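Putative cytidylyltransferase (Burkholderia pseudomallei, PDB 5X9Q) probably transfers the adenylyl group of ATP to D-glycero-beta-D-manno-heptose 1-phosphate, yielding ADP-heptose and diphosphate in the heptose biosynthesis pathway. Local coordinates at residues 50-62 against 149-161. Numbering follows the deposited sequence.
Sequences RGHVSYLADAKAL and RALAIPFEHDRST
Asp58 points from helix 50-62 toward Ile153, at the end of strand 149-153, and toward His157 and Arg159 in the loop that follows. CB of Asp58 lies 4.2 Å from CD1 of Ile153, at the border of the apolar part of the contact. Chi1 of -77° sets CG beside the backbone N, from where the carboxylate reaches His157 and Arg159. OD1 of Asp58 lies 3.9 Å from CD of Arg159. OD2 of Asp58 receives a weak, bent hydrogen bond from NE2 of His157 at 3.0 Å, the oxygen being near the imidazole plane. The same Asp58 OD2 forms a salt bridge with NH1 of Arg159 at 3.3 Å; the oxygen lies well out of the guanidinium plane, so no N-H points at it and the pairing rests on charge alone. His157 and Arg159 are poorly ordered, so this polar geometry is approximate. Leu62 CD1 meets Ile153 CD1 tip to tip at 3.8 Å, while CA of Gly51 comes within 4.7 Å of CA of Phe155. Arg50 forms salt bridges with Asp92 and Glu18 of the second subunit. The N-to-C directions of 50-62 and 149-153, the latter outermost in this chain's five-stranded parallel sheet (order 3-2-1-4-5), differ by 144°; the helix starts within HRGH, the HIGH-type motif of the Rossmann-like nucleotidyltransferase fold.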
ATOM      1  N   ARG A  50      -8.420   2.215  -0.885  1.00 34.60           N
ATOM      2  CA  ARG A  50      -8.675   0.818  -0.583  1.00 38.89           C
ATOM      3  C   ARG A  50      -9.217   0.015  -1.770  1.00 37.47           C
ATOM      4  O   ARG A  50      -8.954  -1.181  -1.884  1.00 37.01           O
ATOM      5  CB  ARG A  50      -9.632   0.723   0.601  1.00 41.96           C
ATOM      6  CG  ARG A  50      -9.805  -0.679   1.106  1.00 35.79           C
ATOM      7  CD  ARG A  50     -10.783  -0.724   2.237  1.00 39.49           C
ATOM      8  NE  ARG A  50     -10.786  -2.047   2.835  1.00 54.89           N
ATOM      9  CZ  ARG A  50     -11.276  -2.321   4.036  1.00 56.95           C
ATOM     10  NH1 ARG A  50     -11.816  -1.350   4.769  1.00 49.05           N
ATOM     11  NH2 ARG A  50     -11.231  -3.565   4.495  1.00 61.64           N
ATOM     12  N   GLY A  51      -9.965   0.667  -2.654  1.00 38.21           N
ATOM     13  CA  GLY A  51     -10.482   0.001  -3.843  1.00 36.27           C
ATOM     14  C   GLY A  51      -9.362  -0.421  -4.775  1.00 33.79           C
ATOM     15  O   GLY A  51      -9.376  -1.517  -5.325  1.00 37.64           O
ATOM     16  N   HIS A  52      -8.374   0.452  -4.925  1.00 31.83           N
ATOM     17  CA  HIS A  52      -7.184   0.168  -5.707  1.00 30.40           C
ATOM     18  C   HIS A  52      -6.478  -1.096  -5.231  1.00 30.54           C
ATOM     19  O   HIS A  52      -6.181  -1.978  -6.028  1.00 31.85           O
ATOM     20  CB  HIS A  52      -6.211   1.332  -5.616  1.00 30.73           C
ATOM     21  CG  HIS A  52      -6.594   2.515  -6.445  1.00 33.52           C
ATOM     22  ND1 HIS A  52      -6.532   3.804  -5.967  1.00 35.21           N
ATOM     23  CD2 HIS A  52      -7.011   2.610  -7.729  1.00 37.37           C
ATOM     24  CE1 HIS A  52      -6.891   4.643  -6.922  1.00 42.31           C
ATOM     25  NE2 HIS A  52      -7.186   3.944  -8.000  1.00 42.20           N
ATOM     26  N   VAL A  53      -6.197  -1.191  -3.936  1.00 32.03           N
ATOM     27  CA  VAL A  53      -5.414  -2.323  -3.451  1.00 29.56           C
ATOM     28  C   VAL A  53      -6.235  -3.600  -3.369  1.00 28.43           C
ATOM     29  O   VAL A  53      -5.693  -4.680  -3.575  1.00 32.74           O
ATOM     30  CB  VAL A  53      -4.734  -2.023  -2.083  1.00 27.09           C
ATOM     31  CG1 VAL A  53      -3.746  -0.840  -2.243  1.00 26.21           C
ATOM     32  CG2 VAL A  53      -5.753  -1.760  -0.991  1.00 28.57           C
ATOM     33  N   SER A  54      -7.527  -3.476  -3.084  1.00 27.55           N
ATOM     34  CA  SER A  54      -8.398  -4.642  -3.010  1.00 30.53           C
ATOM     35  C   SER A  54      -8.427  -5.288  -4.390  1.00 29.00           C
ATOM     36  O   SER A  54      -8.321  -6.507  -4.525  1.00 30.06           O
ATOM     37  CB  SER A  54      -9.809  -4.238  -2.582  1.00 34.03           C
ATOM     38  OG  SER A  54      -9.856  -3.944  -1.197  1.00 48.24           O
ATOM     39  N   TYR A  55      -8.549  -4.468  -5.423  1.00 30.81           N
ATOM     40  CA  TYR A  55      -8.576  -4.925  -6.788  1.00 26.33           C
ATOM     41  C   TYR A  55      -7.208  -5.342  -7.274  1.00 29.31           C
ATOM     42  O   TYR A  55      -7.129  -6.234  -8.067  1.00 30.66           O
ATOM     43  CB  TYR A  55      -9.275  -3.916  -7.712  1.00 33.05           C
ATOM     44  CG  TYR A  55      -8.489  -3.385  -8.876  1.00 30.94           C
ATOM     45  CD1 TYR A  55      -8.284  -4.130 -10.009  1.00 33.01           C
ATOM     46  CD2 TYR A  55      -7.939  -2.157  -8.820  1.00 28.66           C
ATOM     47  CE1 TYR A  55      -7.536  -3.642 -11.060  1.00 29.69           C
ATOM     48  CE2 TYR A  55      -7.212  -1.646  -9.858  1.00 34.90           C
ATOM     49  CZ  TYR A  55      -7.007  -2.389 -10.964  1.00 35.36           C
ATOM     50  OH  TYR A  55      -6.267  -1.817 -11.935  1.00 40.30           O
ATOM     51  N   LEU A  56      -6.154  -4.689  -6.794  1.00 27.91           N
ATOM     52  CA  LEU A  56      -4.808  -5.089  -7.205  1.00 25.76           C
ATOM     53  C   LEU A  56      -4.479  -6.495  -6.692  1.00 32.28           C
ATOM     54  O   LEU A  56      -3.765  -7.258  -7.343  1.00 32.38           O
ATOM     55  CB  LEU A  56      -3.772  -4.085  -6.697  1.00 29.39           C
ATOM     56  CG  LEU A  56      -3.575  -2.826  -7.544  1.00 30.67           C
ATOM     57  CD1 LEU A  56      -2.371  -2.034  -7.059  1.00 26.97           C
ATOM     58  CD2 LEU A  56      -3.428  -3.186  -9.015  1.00 27.45           C
ATOM     59  N   ALA A  57      -5.012  -6.818  -5.518  1.00 22.11           N
ATOM     60  CA  ALA A  57      -4.824  -8.109  -4.857  1.00 27.25           C
ATOM     61  C   ALA A  57      -5.607  -9.229  -5.522  1.00 26.81           C
ATOM     62  O   ALA A  57      -5.057 -10.301  -5.753  1.00 30.48           O
ATOM     63  CB  ALA A  57      -5.176  -8.003  -3.370  1.00 26.38           C
ATOM     64  N   ASP A  58      -6.851  -8.945  -5.895  1.00 31.05           N
ATOM     65  CA  ASP A  58      -7.680  -9.920  -6.588  1.00 28.75           C
ATOM     66  C   ASP A  58      -7.116 -10.231  -7.981  1.00 27.24           C
ATOM     67  O   ASP A  58      -7.167 -11.379  -8.429  1.00 25.36           O
ATOM     68  CB  ASP A  58      -9.120  -9.415  -6.704  1.00 31.71           C
ATOM     69  CG  ASP A  58      -9.889  -9.547  -5.405  1.00 48.54           C
ATOM     70  OD1 ASP A  58      -9.418 -10.271  -4.503  1.00 52.97           O
ATOM     71  OD2 ASP A  58     -10.966  -8.925  -5.285  1.00 64.88           O
ATOM     72  N   ALA A  59      -6.580  -9.218  -8.663  1.00 24.25           N
ATOM     73  CA  ALA A  59      -6.017  -9.422  -9.996  1.00 24.85           C
ATOM     74  C   ALA A  59      -4.832 -10.367  -9.856  1.00 25.65           C
ATOM     75  O   ALA A  59      -4.693 -11.308 -10.647  1.00 21.91           O
ATOM     76  CB  ALA A  59      -5.588  -8.082 -10.634  1.00 20.32           C
ATOM     77  N   LYS A  60      -4.022 -10.161  -8.810  1.00 24.43           N
ATOM     78  CA  LYS A  60      -2.873 -11.038  -8.546  1.00 26.55           C
ATOM     79  C   LYS A  60      -3.348 -12.476  -8.331  1.00 24.68           C
ATOM     80  O   LYS A  60      -2.722 -13.410  -8.807  1.00 23.15           O
ATOM     81  CB  LYS A  60      -2.066 -10.573  -7.314  1.00 24.12           C
ATOM     82  CG  LYS A  60      -0.896 -11.505  -6.960  1.00 18.90           C
ATOM     83  CD  LYS A  60       0.019 -11.668  -8.175  1.00 23.86           C
ATOM     84  CE  LYS A  60       1.161 -12.666  -7.947  1.00 26.36           C
ATOM     85  NZ  LYS A  60       2.304 -12.188  -7.123  1.00 22.59           N
ATOM     86  N   ALA A  61      -4.465 -12.632  -7.631  1.00 22.28           N
ATOM     87  CA  ALA A  61      -5.032 -13.942  -7.321  1.00 24.89           C
ATOM     88  C   ALA A  61      -5.527 -14.711  -8.556  1.00 26.86           C
ATOM     89  O   ALA A  61      -5.695 -15.935  -8.501  1.00 26.98           O
ATOM     90  CB  ALA A  61      -6.183 -13.779  -6.330  1.00 23.75           C
ATOM     91  N   LEU A  62      -5.776 -13.991  -9.652  1.00 25.46           N
ATOM     92  CA  LEU A  62      -6.212 -14.623 -10.897  1.00 25.85           C
ATOM     93  C   LEU A  62      -5.064 -15.279 -11.637  1.00 25.20           C
ATOM     94  O   LEU A  62      -5.294 -16.150 -12.473  1.00 23.68           O
ATOM     95  CB  LEU A  62      -6.874 -13.602 -11.836  1.00 25.97           C
ATOM     96  CG  LEU A  62      -8.175 -12.926 -11.408  1.00 30.00           C
ATOM     97  CD1 LEU A  62      -8.551 -11.865 -12.438  1.00 33.37           C
ATOM     98  CD2 LEU A  62      -9.282 -13.971 -11.281  1.00 24.22           C
ATOM     99  N   ARG A 149      -7.703 -13.474 -21.790  1.00 28.29           N
ATOM    100  CA  ARG A 149      -8.974 -13.108 -21.171  1.00 27.17           C
ATOM    101  C   ARG A 149      -8.913 -11.682 -20.713  1.00 27.32           C
ATOM    102  O   ARG A 149      -7.846 -11.173 -20.378  1.00 27.86           O
ATOM    103  CB  ARG A 149      -9.327 -14.007 -19.986  1.00 29.57           C
ATOM    104  CG  ARG A 149      -9.613 -15.467 -20.370  1.00 38.06           C
ATOM    105  CD  ARG A 149      -8.482 -16.412 -19.979  1.00 39.38           C
ATOM    106  NE  ARG A 149      -8.701 -17.022 -18.670  1.00 43.31           N
ATOM    107  CZ  ARG A 149      -7.758 -17.584 -17.910  1.00 41.87           C
ATOM    108  NH1 ARG A 149      -8.100 -18.127 -16.752  1.00 38.22           N
ATOM    109  NH2 ARG A 149      -6.484 -17.632 -18.302  1.00 35.97           N
ATOM    110  N   ALA A 150     -10.068 -11.037 -20.716  1.00 27.51           N
ATOM    111  CA  ALA A 150     -10.174  -9.651 -20.321  1.00 26.17           C
ATOM    112  C   ALA A 150     -11.382  -9.524 -19.422  1.00 26.84           C
ATOM    113  O   ALA A 150     -12.442 -10.045 -19.733  1.00 33.41           O
ATOM    114  CB  ALA A 150     -10.299  -8.762 -21.543  1.00 21.87           C
ATOM    115  N   LEU A 151     -11.231  -8.873 -18.284  1.00 26.48           N
ATOM    116  CA  LEU A 151     -12.355  -8.803 -17.380  1.00 30.27           C
ATOM    117  C   LEU A 151     -12.250  -7.641 -16.433  1.00 32.46           C
ATOM    118  O   LEU A 151     -11.164  -7.135 -16.168  1.00 36.68           O
ATOM    119  CB  LEU A 151     -12.494 -10.117 -16.625  1.00 35.52           C
ATOM    120  CG  LEU A 151     -11.371 -10.581 -15.717  1.00 36.64           C
ATOM    121  CD1 LEU A 151     -11.692 -10.299 -14.253  1.00 39.34           C
ATOM    122  CD2 LEU A 151     -11.142 -12.064 -15.989  1.00 37.77           C
ATOM    123  N   ALA A 152     -13.399  -7.202 -15.931  1.00 33.04           N
ATOM    124  CA  ALA A 152     -13.458  -6.089 -14.996  1.00 34.70           C
ATOM    125  C   ALA A 152     -13.649  -6.653 -13.598  1.00 34.87           C
ATOM    126  O   ALA A 152     -14.411  -7.600 -13.407  1.00 36.91           O
ATOM    127  CB  ALA A 152     -14.599  -5.150 -15.355  1.00 36.01           C
ATOM    128  N   ILE A 153     -12.949  -6.126 -12.632  1.00 38.67           N
ATOM    129  CA  ILE A 153     -13.094  -6.591 -11.292  1.00 43.59           C
ATOM    130  C   ILE A 153     -13.616  -5.390 -10.592  1.00 42.31           C
ATOM    131  O   ILE A 153     -13.041  -4.359 -10.687  1.00 47.20           O
ATOM    132  CB  ILE A 153     -11.761  -6.997 -10.665  1.00 45.69           C
ATOM    133  CG1 ILE A 153     -11.254  -8.304 -11.236  1.00 42.75           C
ATOM    134  CG2 ILE A 153     -11.899  -7.170  -9.177  1.00 46.87           C
ATOM    135  CD1 ILE A 153      -9.863  -8.683 -10.769  1.00 32.48           C
ATOM    136  N   PRO A 154     -14.709  -5.514  -9.878  1.00 49.50           N
ATOM    137  CA  PRO A 154     -15.301  -4.387  -9.166  1.00 52.31           C
ATOM    138  C   PRO A 154     -14.416  -3.955  -8.049  1.00 52.12           C
ATOM    139  O   PRO A 154     -13.701  -4.753  -7.567  1.00 56.98           O
ATOM    140  CB  PRO A 154     -16.574  -4.974  -8.611  1.00 56.61           C
ATOM    141  CG  PRO A 154     -16.310  -6.406  -8.525  1.00 58.66           C
ATOM    142  CD  PRO A 154     -15.536  -6.708  -9.748  1.00 53.99           C
ATOM    143  N   PHE A 155     -14.493  -2.606  -7.688  1.00 59.41           N
ATOM    144  CA  PHE A 155     -13.584  -2.039  -6.696  1.00 63.71           C
ATOM    145  C   PHE A 155     -13.794  -2.509  -5.256  1.00 67.13           C
ATOM    146  O   PHE A 155     -12.848  -2.925  -4.586  1.00 60.93           O
ATOM    147  CB  PHE A 155     -13.683  -0.511  -6.699  1.00 53.47           C
ATOM    148  CG  PHE A 155     -13.046   0.135  -7.896  1.00 60.03           C
ATOM    149  CD1 PHE A 155     -11.684   0.021  -8.120  1.00 51.44           C
ATOM    150  CD2 PHE A 155     -13.810   0.858  -8.797  1.00 66.46           C
ATOM    151  CE1 PHE A 155     -11.096   0.613  -9.220  1.00 54.47           C
ATOM    152  CE2 PHE A 155     -13.226   1.453  -9.900  1.00 71.07           C
ATOM    153  CZ  PHE A 155     -11.867   1.332 -10.113  1.00 64.60           C
ATOM    154  N   GLU A 156     -15.051  -2.381  -4.780  1.00 72.24           N
ATOM    155  CA  GLU A 156     -15.380  -2.820  -3.456  1.00 79.15           C
ATOM    156  C   GLU A 156     -16.569  -3.686  -3.599  1.00 88.08           C
ATOM    157  O   GLU A 156     -17.629  -3.267  -4.066  1.00 96.58           O
ATOM    158  CB  GLU A 156     -15.718  -1.730  -2.423  1.00 81.51           C
ATOM    159  CG  GLU A 156     -14.519  -0.893  -1.965  1.00 86.53           C
ATOM    160  CD  GLU A 156     -14.991   0.050  -0.864  1.00104.68           C
ATOM    161  OE1 GLU A 156     -15.920   0.862  -1.121  1.00106.74           O
ATOM    162  OE2 GLU A 156     -14.414  -0.020   0.255  1.00 95.23           O
ATOM    163  N   HIS A 157     -16.366  -4.936  -3.199  1.00 90.75           N
ATOM    164  CA  HIS A 157     -17.376  -5.972  -3.227  1.00101.66           C
ATOM    165  C   HIS A 157     -17.229  -6.717  -1.912  1.00107.49           C
ATOM    166  O   HIS A 157     -16.149  -6.741  -1.320  1.00105.73           O
ATOM    167  CB  HIS A 157     -17.152  -6.918  -4.405  1.00 98.89           C
ATOM    168  CG  HIS A 157     -15.730  -7.363  -4.559  1.00 96.81           C
ATOM    169  ND1 HIS A 157     -14.754  -6.561  -5.109  1.00 89.89           N
ATOM    170  CD2 HIS A 157     -15.120  -8.528  -4.236  1.00101.40           C
ATOM    171  CE1 HIS A 157     -13.604  -7.212  -5.118  1.00 88.53           C
ATOM    172  NE2 HIS A 157     -13.799  -8.408  -4.594  1.00 94.01           N
ATOM    173  N   ASP A 158     -18.315  -7.321  -1.450  1.00106.50           N
ATOM    174  CA  ASP A 158     -18.303  -8.037  -0.204  1.00114.44           C
ATOM    175  C   ASP A 158     -17.815  -9.422  -0.511  1.00114.73           C
ATOM    176  O   ASP A 158     -18.477 -10.212  -1.186  1.00107.19           O
ATOM    177  CB  ASP A 158     -19.694  -8.073   0.475  1.00111.75           C
ATOM    178  CG  ASP A 158     -19.691  -8.640   1.907  1.00105.94           C
ATOM    179  OD1 ASP A 158     -18.632  -9.048   2.459  1.00100.99           O
ATOM    180  OD2 ASP A 158     -20.812  -8.652   2.482  1.00103.84           O
ATOM    181  N   ARG A 159     -16.603  -9.710   0.005  1.00111.83           N
ATOM    182  CA  ARG A 159     -15.938 -10.965  -0.178  1.00106.47           C
ATOM    183  C   ARG A 159     -16.051 -11.872   1.025  1.00100.22           C
ATOM    184  O   ARG A 159     -16.347 -11.465   2.157  1.00 96.23           O
ATOM    185  CB  ARG A 159     -14.430 -10.796  -0.483  1.00100.76           C
ATOM    186  CG  ARG A 159     -14.101 -10.189  -1.844  1.00101.12           C
ATOM    187  CD  ARG A 159     -12.636 -10.306  -2.273  1.00 85.90           C
ATOM    188  NE  ARG A 159     -11.777  -9.550  -1.313  1.00 88.00           N
ATOM    189  CZ  ARG A 159     -11.555  -8.207  -1.475  1.00 90.30           C
ATOM    190  NH1 ARG A 159     -12.067  -7.508  -2.536  1.00 87.06           N
ATOM    191  NH2 ARG A 159     -10.779  -7.547  -0.567  1.00 76.62           N
ATOM    192  N   SER A 160     -15.823 -13.181   0.785  1.00104.58           N
ATOM    193  CA  SER A 160     -15.858 -14.159   1.832  1.00103.31           C
ATOM    194  C   SER A 160     -14.633 -13.988   2.677  1.00 96.47           C
ATOM    195  O   SER A 160     -14.763 -14.031   3.902  1.00 93.31           O
ATOM    196  CB  SER A 160     -15.878 -15.603   1.318  1.00102.35           C
ATOM    197  OG  SER A 160     -17.104 -15.859   0.652  1.00105.02           O
ATOM    198  N   THR A 161     -13.450 -13.693   2.041  1.00 92.50           N
ATOM    199  CA  THR A 161     -12.223 -13.548   2.789  1.00 90.84           C
ATOM    200  C   THR A 161     -12.340 -12.354   3.672  1.00 89.91           C
ATOM    201  O   THR A 161     -11.933 -12.479   4.843  1.00 82.37           O
ATOM    202  CB  THR A 161     -10.996 -13.525   1.932  1.00 88.33           C
ATOM    203  OG1 THR A 161     -10.929 -14.761   1.242  1.00 81.78           O
ATOM    204  CG2 THR A 161      -9.710 -13.353   2.762  1.00 85.83           C
TER